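PDB 1V4V: UDP-N-Acetylglucosamine 2-Epimerase from Thermus thermophilus, which probably catalyses the reversible epimerisation at C2 that interconverts UDP-N-acetylglucosamine and UDP-N-acetylmannosamine. Local coordinates for residues Leu48-Ala51 with Leu52-Phe55; Val24-Ala27 with Leu28-Ile31; Ala83-Ala86 with Leu87-Gly91. All coordinates share one frame; numbering follows the deposited sequence.

Contact 1: Leu48-Ala51 with Leu52-Phe55; sequences LRQA and LSLF
The torsions of Ser53 and Gln50 bring their polar ends near each other: OG of Ser53 lies beside its own backbone N (chi1 -68°), which swings the hydroxyl back over the preceding turn, while Gln50 has CG opposite its backbone N and then bends at chi2 (62°), carrying the amide toward the serine. OG comes to 3.1 Å from Arg49 O, and NE2 of Gln50 stands 3.4 Å from Ser53 OG at an angle too poor for a hydrogen bond. CB of Ser53 also presses on the carbonyl oxygen of Gln50. The backbone records a helix losing its regularity. Leu52 N donates a sound bond to Leu48 O at 3.1 Å, whereas the next amide is shared: Ser53 N reaches Arg49 O at 3.4 Å and Gln50 O at 3.2 Å, both weakly. Phe55 N in turn bonds weakly to Leu52 O. The ring of Phe55 lies near Ala51 O, with CE1 of Phe55 3.5 Å from that oxygen and the approach oblique to the ring. Leu54 lays CD2 over one face of that ring, 3.8 Å above its plane and toward the rim. Leu48 and Leu52, one turn apart, are buried against Ala18 of helix 15-29 and Phe12 of strand 6-12; Phe55 packs on Ala22 and on Leu184 of helix 177-188. Arg49 leaves the backbone away from 52-55, and its NE forms a salt bridge with Glu59. The arrangement is that of a loosely bonded last turn of a helix, where i to i+4 bonding gives way to weak i to i+3 bonds, here in the beta-alpha-beta unit 34-40, 45-53, 61-62 in the N-terminal Rossmann-like domain of a GT-B fold.

Contact 2: Val24-Ala27 with Leu28-Ile31; sequences VYLA and LRGI
Leu28 N donates to Val24 O at 2.9 Å, the shortest polar bond between the two segments. The same oxygen is flanked by the leucine side chain, whose CG lies 3.3 Å from Val24 O. Beyond it CD1 of Leu28 packs on CG1 of Val24 at 3.8 Å, the two side chains running side by side. One residue on, Arg29 N bonds to Tyr25 O at 3.1 Å. Gly30 N then spreads between Leu26 O and Ala27 O, both weak, at the last turn. This is the C-terminal end of helix 15-29, the first crossover helix of the N-terminal Rossmann-like domain, linking strand 6-12 to strand 34-40 in a beta-alpha-beta unit. Leu28 packs on the buried side, against Val8 and Leu10 of strand 6-12 and Leu34 and Pro36 of strand 34-40. Tyr25 rests on Leu10, Pro36 and Val38, and Val24 on Val357 of helix 353-364. The exposed Arg29 bends at chi3 (64°), bringing its guanidinium alongside Leu26, which also touches Leu184 of helix 177-188: CD2 of Leu26 sits over one face, 3.5 Å from Arg29 NH2 and offset toward the rim. That methyl also lies at the edge of the Tyr25 ring, and Arg29 NH1 approaches the ring edge too, near its plane, 4.4 Å from CE2. Past the turn, Ile31 brings CG1 to 3.5 Å from Ala27 O and packs on Ala358.

Contact 3: Ala83-Ala86 with Leu87-Gly91; sequences AARA and LKEMG
From Ala83 to Met90 the backbone keeps regular i to i+4 bonds across the two segments: Leu87 N to Ala83 O, Lys88 N to Ala84 O, Glu89 N to Arg85 O at 2.9 Å, and Met90 N to Ala86 O at 2.9 Å. Gly91 has positive phi (68°) and its N bonds to Lys88 O; with two bonds back into the last turn, this is a Schellman motif. CG of Glu89 lies beside its backbone N (chi1 -67°) and the chain is extended beyond it, which runs the carboxylate alongside Arg85. Glu89 OE1 touches Arg85 CG at 3.1 Å but stays 4.3 Å from Arg85 NE, too far for a salt bridge, with the guanidinium and carboxylate planes 62° apart. OE2 instead forms a salt bridge with Arg61. The selenomethionine Met90 lies against Ala86 O through CG (2.9 Å), with SE 3.4 Å from the same oxygen. Leu87 sets CG 3.2 Å from Ala83 O. Around this helix end, Ala83, Ala84 and Leu87 lie against helix 102-113, Leu87 and Met90 reach Leu39 of strand 34-40, Ala86 and Met90 meet Arg61 of strand 61-62, and Ala84 packs on Pro73 of the second subunit.

In the fold
From the N terminus, contact 2 comes first, at the end of helix 15-29 just before strand 34-40; contact 1 follows at the end of helix 45-53, and contact 3 at the end of helix 72-89, ahead of strand 94-98. Each lies within one continuous piece of chain and closes only a helical turn, so the three run in series, neither nested nor crossed. Contacts 1 and 2 touch, Phe55 O lying 4.0 Å from Leu26 CD1, and both reach strand 6-12 and helix 177-188. Contact 3 stands apart, its nearest atoms about 9 Å from contact 2; like contact 2 it packs on strand 34-40, and it also reaches the second subunit.

Contact 1: Leu48-Ala51 with Leu52-Phe55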
loop_
_atom_site.group_PDB
_atom_site.type_symbol
_atom_site.label_atom_id
_atom_site.label_comp_id
_atom_site.label_asym_id
_atom_site.label_seq_id
_atom_site.Cartn_x
_atom_site.Cartn_y
_atom_site.Cartn_z
ATOM N N LEU A 48 21.569 -17.081 -1.204
ATOM C CA LEU A 48 20.321 -17.257 -1.937
ATOM C C LEU A 48 20.604 -17.928 -3.279
ATOM O O LEU A 48 19.784 -18.684 -3.801
ATOM C CB LEU A 48 19.654 -15.897 -2.155
ATOM C CG LEU A 48 18.206 -15.884 -2.646
ATOM C CD1 LEU A 48 17.343 -16.751 -1.746
ATOM C CD2 LEU A 48 17.694 -14.451 -2.657
ATOM N N ARG A 49 21.781 -17.648 -3.822
ATOM C CA ARG A 49 22.210 -18.215 -5.093
ATOM C C ARG A 49 22.265 -19.735 -5.005
ATOM O O ARG A 49 21.907 -20.438 -5.950
ATOM C CB ARG A 49 23.592 -17.667 -5.451
ATOM C CG ARG A 49 23.654 -16.934 -6.771
ATOM C CD ARG A 49 24.828 -15.977 -6.786
ATOM N NE ARG A 49 24.983 -15.324 -8.080
ATOM C CZ ARG A 49 25.439 -15.930 -9.171
ATOM N NH1 ARG A 49 25.791 -17.208 -9.124
ATOM N NH2 ARG A 49 25.538 -15.258 -10.311
ATOM N N GLN A 50 22.712 -20.234 -3.858
ATOM C CA GLN A 50 22.826 -21.669 -3.640
ATOM C C GLN A 50 21.462 -22.305 -3.396
ATOM O O GLN A 50 21.240 -23.470 -3.730
ATOM C CB GLN A 50 23.743 -21.944 -2.447
ATOM C CG GLN A 50 24.397 -23.310 -2.485
ATOM C CD GLN A 50 25.292 -23.475 -3.696
ATOM O OE1 GLN A 50 26.275 -22.748 -3.859
ATOM N NE2 GLN A 50 24.955 -24.429 -4.558
ATOM N N ALA A 51 20.548 -21.536 -2.812
ATOM C CA ALA A 51 19.206 -22.028 -2.530
ATOM C C ALA A 51 18.439 -22.261 -3.827
ATOM O O ALA A 51 17.704 -23.239 -3.961
ATOM C CB ALA A 51 18.464 -21.032 -1.652
ATOM N N LEU A 52 18.616 -21.357 -4.783
ATOM C CA LEU A 52 17.941 -21.476 -6.068
ATOM C C LEU A 52 18.536 -22.605 -6.907
ATOM O O LEU A 52 17.917 -23.068 -7.862
ATOM C CB LEU A 52 18.028 -20.151 -6.831
ATOM C CG LEU A 52 17.110 -19.033 -6.322
ATOM C CD1 LEU A 52 17.472 -17.707 -6.982
ATOM C CD2 LEU A 52 15.663 -19.400 -6.614
ATOM N N SER A 53 19.735 -23.050 -6.541
ATOM C CA SER A 53 20.412 -24.124 -7.266
ATOM C C SER A 53 19.611 -25.417 -7.302
ATOM O O SER A 53 19.524 -26.065 -8.347
ATOM C CB SER A 53 21.788 -24.400 -6.654
ATOM O OG SER A 53 22.667 -23.308 -6.866
ATOM N N LEU A 54 19.031 -25.797 -6.166
ATOM C CA LEU A 54 18.237 -27.020 -6.091
ATOM C C LEU A 54 17.181 -27.063 -7.177
ATOM O O LEU A 54 16.939 -28.109 -7.772
ATOM C CB LEU A 54 17.525 -27.144 -4.740
ATOM C CG LEU A 54 16.459 -28.256 -4.710
ATOM C CD1 LEU A 54 17.141 -29.618 -4.700
ATOM C CD2 LEU A 54 15.563 -28.109 -3.497
ATOM N N PHE A 55 16.547 -25.922 -7.430
ATOM C CA PHE A 55 15.491 -25.855 -8.430
ATOM C C PHE A 55 16.002 -25.569 -9.832
ATOM O O PHE A 55 15.217 -25.437 -10.765
ATOM C CB PHE A 55 14.461 -24.794 -8.030
ATOM C CG PHE A 55 14.034 -24.881 -6.593
ATOM C CD1 PHE A 55 14.694 -24.149 -5.612
ATOM C CD2 PHE A 55 12.986 -25.715 -6.213
ATOM C CE1 PHE A 55 14.318 -24.245 -4.272
ATOM C CE2 PHE A 55 12.603 -25.820 -4.877
ATOM C CZ PHE A 55 13.270 -25.082 -3.904
#

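Contact 2: Val24-Ala27 with Leu28-Ile31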
loop_
_atom_site.group_PDB
_atom_site.type_symbol
_atom_site.label_atom_id
_atom_site.label_comp_id
_atom_site.label_asym_id
_atom_site.label_seq_id
_atom_site.Cartn_x
_atom_site.Cartn_y
_atom_site.Cartn_z
ATOM N N VAL A 24 6.737 -20.921 -9.297
ATOM C CA VAL A 24 6.161 -19.923 -10.193
ATOM C C VAL A 24 7.113 -19.688 -11.363
ATOM O O VAL A 24 6.700 -19.671 -12.519
ATOM C CB VAL A 24 5.928 -18.587 -9.451
ATOM C CG1 VAL A 24 5.376 -17.536 -10.419
ATOM C CG2 VAL A 24 4.969 -18.804 -8.286
ATOM N N TYR A 25 8.390 -19.509 -11.053
ATOM C CA TYR A 25 9.409 -19.288 -12.078
ATOM C C TYR A 25 9.397 -20.393 -13.133
ATOM O O TYR A 25 9.387 -20.125 -14.337
ATOM C CB TYR A 25 10.794 -19.246 -11.438
ATOM C CG TYR A 25 11.927 -19.073 -12.423
ATOM C CD1 TYR A 25 12.372 -17.802 -12.786
ATOM C CD2 TYR A 25 12.557 -20.183 -12.998
ATOM C CE1 TYR A 25 13.414 -17.638 -13.689
ATOM C CE2 TYR A 25 13.599 -20.025 -13.906
ATOM C CZ TYR A 25 14.024 -18.750 -14.244
ATOM O OH TYR A 25 15.073 -18.581 -15.121
ATOM N N LEU A 26 9.408 -21.638 -12.672
ATOM C CA LEU A 26 9.431 -22.777 -13.583
ATOM C C LEU A 26 8.150 -22.898 -14.396
ATOM O O LEU A 26 8.190 -23.266 -15.567
ATOM C CB LEU A 26 9.706 -24.063 -12.796
ATOM C CG LEU A 26 11.081 -24.070 -12.113
ATOM C CD1 LEU A 26 11.197 -25.259 -11.168
ATOM C CD2 LEU A 26 12.183 -24.109 -13.172
ATOM N N ALA A 27 7.015 -22.572 -13.786
ATOM C CA ALA A 27 5.739 -22.638 -14.491
ATOM C C ALA A 27 5.671 -21.566 -15.582
ATOM O O ALA A 27 5.083 -21.779 -16.642
ATOM C CB ALA A 27 4.584 -22.460 -13.507
ATOM N N LEU A 28 6.273 -20.411 -15.313
ATOM C CA LEU A 28 6.292 -19.309 -16.272
ATOM C C LEU A 28 7.185 -19.650 -17.463
ATOM O O LEU A 28 6.893 -19.280 -18.601
ATOM C CB LEU A 28 6.810 -18.034 -15.601
ATOM C CG LEU A 28 5.859 -17.292 -14.657
ATOM C CD1 LEU A 28 6.645 -16.294 -13.822
ATOM C CD2 LEU A 28 4.780 -16.582 -15.468
ATOM N N ARG A 29 8.276 -20.355 -17.191
ATOM C CA ARG A 29 9.211 -20.739 -18.239
ATOM C C ARG A 29 8.531 -21.663 -19.246
ATOM O O ARG A 29 8.969 -21.778 -20.391
ATOM C CB ARG A 29 10.428 -21.436 -17.623
ATOM C CG ARG A 29 11.615 -21.559 -18.562
ATOM C CD ARG A 29 12.835 -22.105 -17.838
ATOM N NE ARG A 29 12.618 -23.466 -17.355
ATOM C CZ ARG A 29 13.495 -24.151 -16.628
ATOM N NH1 ARG A 29 14.655 -23.601 -16.293
ATOM N NH2 ARG A 29 13.213 -25.387 -16.238
ATOM N N GLY A 30 7.451 -22.306 -18.816
ATOM C CA GLY A 30 6.737 -23.221 -19.688
ATOM C C GLY A 30 5.605 -22.592 -20.472
ATOM O O GLY A 30 4.881 -23.287 -21.184
ATOM N N ILE A 31 5.444 -21.279 -20.352
ATOM C CA ILE A 31 4.381 -20.590 -21.072
ATOM C C ILE A 31 4.930 -19.814 -22.266
ATOM O O ILE A 31 5.757 -18.915 -22.113
ATOM C CB ILE A 31 3.613 -19.619 -20.148
ATOM C CG1 ILE A 31 2.940 -20.407 -19.020
ATOM C CG2 ILE A 31 2.571 -18.846 -20.950
ATOM C CD1 ILE A 31 2.107 -19.560 -18.088
#

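Contact 3: Ala83-Ala86 with Leu87-Gly91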
loop_
_atom_site.group_PDB
_atom_site.type_symbol
_atom_site.label_atom_id
_atom_site.label_comp_id
_atom_site.label_asym_id
_atom_site.label_seq_id
_atom_site.Cartn_x
_atom_site.Cartn_y
_atom_site.Cartn_z
ATOM N N ALA A 83 15.902 -0.217 -7.532
ATOM C CA ALA A 83 14.921 -1.231 -7.924
ATOM C C ALA A 83 14.197 -0.757 -9.182
ATOM O O ALA A 83 13.981 -1.531 -10.117
ATOM C CB ALA A 83 13.910 -1.468 -6.800
ATOM N N ALA A 84 13.817 0.518 -9.202
ATOM C CA ALA A 84 13.126 1.087 -10.355
ATOM C C ALA A 84 14.002 0.977 -11.600
ATOM O O ALA A 84 13.524 0.616 -12.675
ATOM C CB ALA A 84 12.790 2.553 -10.096
ATOM N N ARG A 85 15.282 1.301 -11.441
ATOM C CA ARG A 85 16.227 1.247 -12.554
ATOM C C ARG A 85 16.438 -0.182 -13.038
ATOM O O ARG A 85 16.482 -0.438 -14.244
ATOM C CB ARG A 85 17.572 1.860 -12.149
ATOM C CG ARG A 85 18.602 1.869 -13.281
ATOM C CD ARG A 85 19.793 2.775 -12.991
ATOM N NE ARG A 85 20.447 2.462 -11.724
ATOM C CZ ARG A 85 20.179 3.072 -10.571
ATOM N NH1 ARG A 85 19.270 4.035 -10.519
ATOM N NH2 ARG A 85 20.819 2.716 -9.470
ATOM N N ALA A 86 16.567 -1.114 -12.097
ATOM C CA ALA A 86 16.771 -2.515 -12.446
ATOM C C ALA A 86 15.583 -3.081 -13.220
ATOM O O ALA A 86 15.764 -3.800 -14.202
ATOM C CB ALA A 86 17.021 -3.349 -11.177
ATOM N N LEU A 87 14.366 -2.760 -12.790
ATOM C CA LEU A 87 13.186 -3.282 -13.465
ATOM C C LEU A 87 13.035 -2.704 -14.869
ATOM O O LEU A 87 12.588 -3.391 -15.788
ATOM C CB LEU A 87 11.926 -2.993 -12.641
ATOM C CG LEU A 87 11.912 -3.678 -11.267
ATOM C CD1 LEU A 87 10.667 -3.262 -10.498
ATOM C CD2 LEU A 87 11.954 -5.204 -11.449
ATOM N N LYS A 88 13.422 -1.445 -15.026
ATOM C CA LYS A 88 13.329 -0.773 -16.312
ATOM C C LYS A 88 14.397 -1.312 -17.266
ATOM O O LYS A 88 14.114 -1.595 -18.433
ATOM C CB LYS A 88 13.502 0.735 -16.116
ATOM C CG LYS A 88 13.119 1.583 -17.317
ATOM C CD LYS A 88 13.333 3.061 -17.020
ATOM C CE LYS A 88 12.962 3.931 -18.211
ATOM N NZ LYS A 88 13.253 5.374 -17.955
ATOM N N GLU A 89 15.617 -1.462 -16.762
ATOM C CA GLU A 89 16.726 -1.963 -17.571
ATOM C C GLU A 89 16.552 -3.433 -17.952
ATOM O O GLU A 89 17.061 -3.879 -18.981
ATOM C CB GLU A 89 18.053 -1.760 -16.835
ATOM C CG GLU A 89 18.435 -0.294 -16.659
ATOM C CD GLU A 89 19.769 -0.102 -15.958
ATOM O OE1 GLU A 89 20.192 1.061 -15.795
ATOM O OE2 GLU A 89 20.398 -1.109 -15.571
HETATM N N MSE A 90 15.837 -4.186 -17.120
HETATM C CA MSE A 90 15.585 -5.597 -17.397
HETATM C C MSE A 90 14.419 -5.736 -18.376
HETATM O O MSE A 90 14.125 -6.838 -18.846
HETATM C CB MSE A 90 15.258 -6.354 -16.103
HETATM C CG MSE A 90 16.424 -6.484 -15.140
HETATM SE SE MSE A 90 15.853 -7.105 -13.377
HETATM C CE MSE A 90 16.090 -9.017 -13.652
ATOM N N GLY A 91 13.756 -4.616 -18.664
ATOM C CA GLY A 91 12.632 -4.613 -19.591
ATOM C C GLY A 91 11.391 -5.341 -19.104
ATOM O O GLY A 91 10.629 -5.901 -19.897
#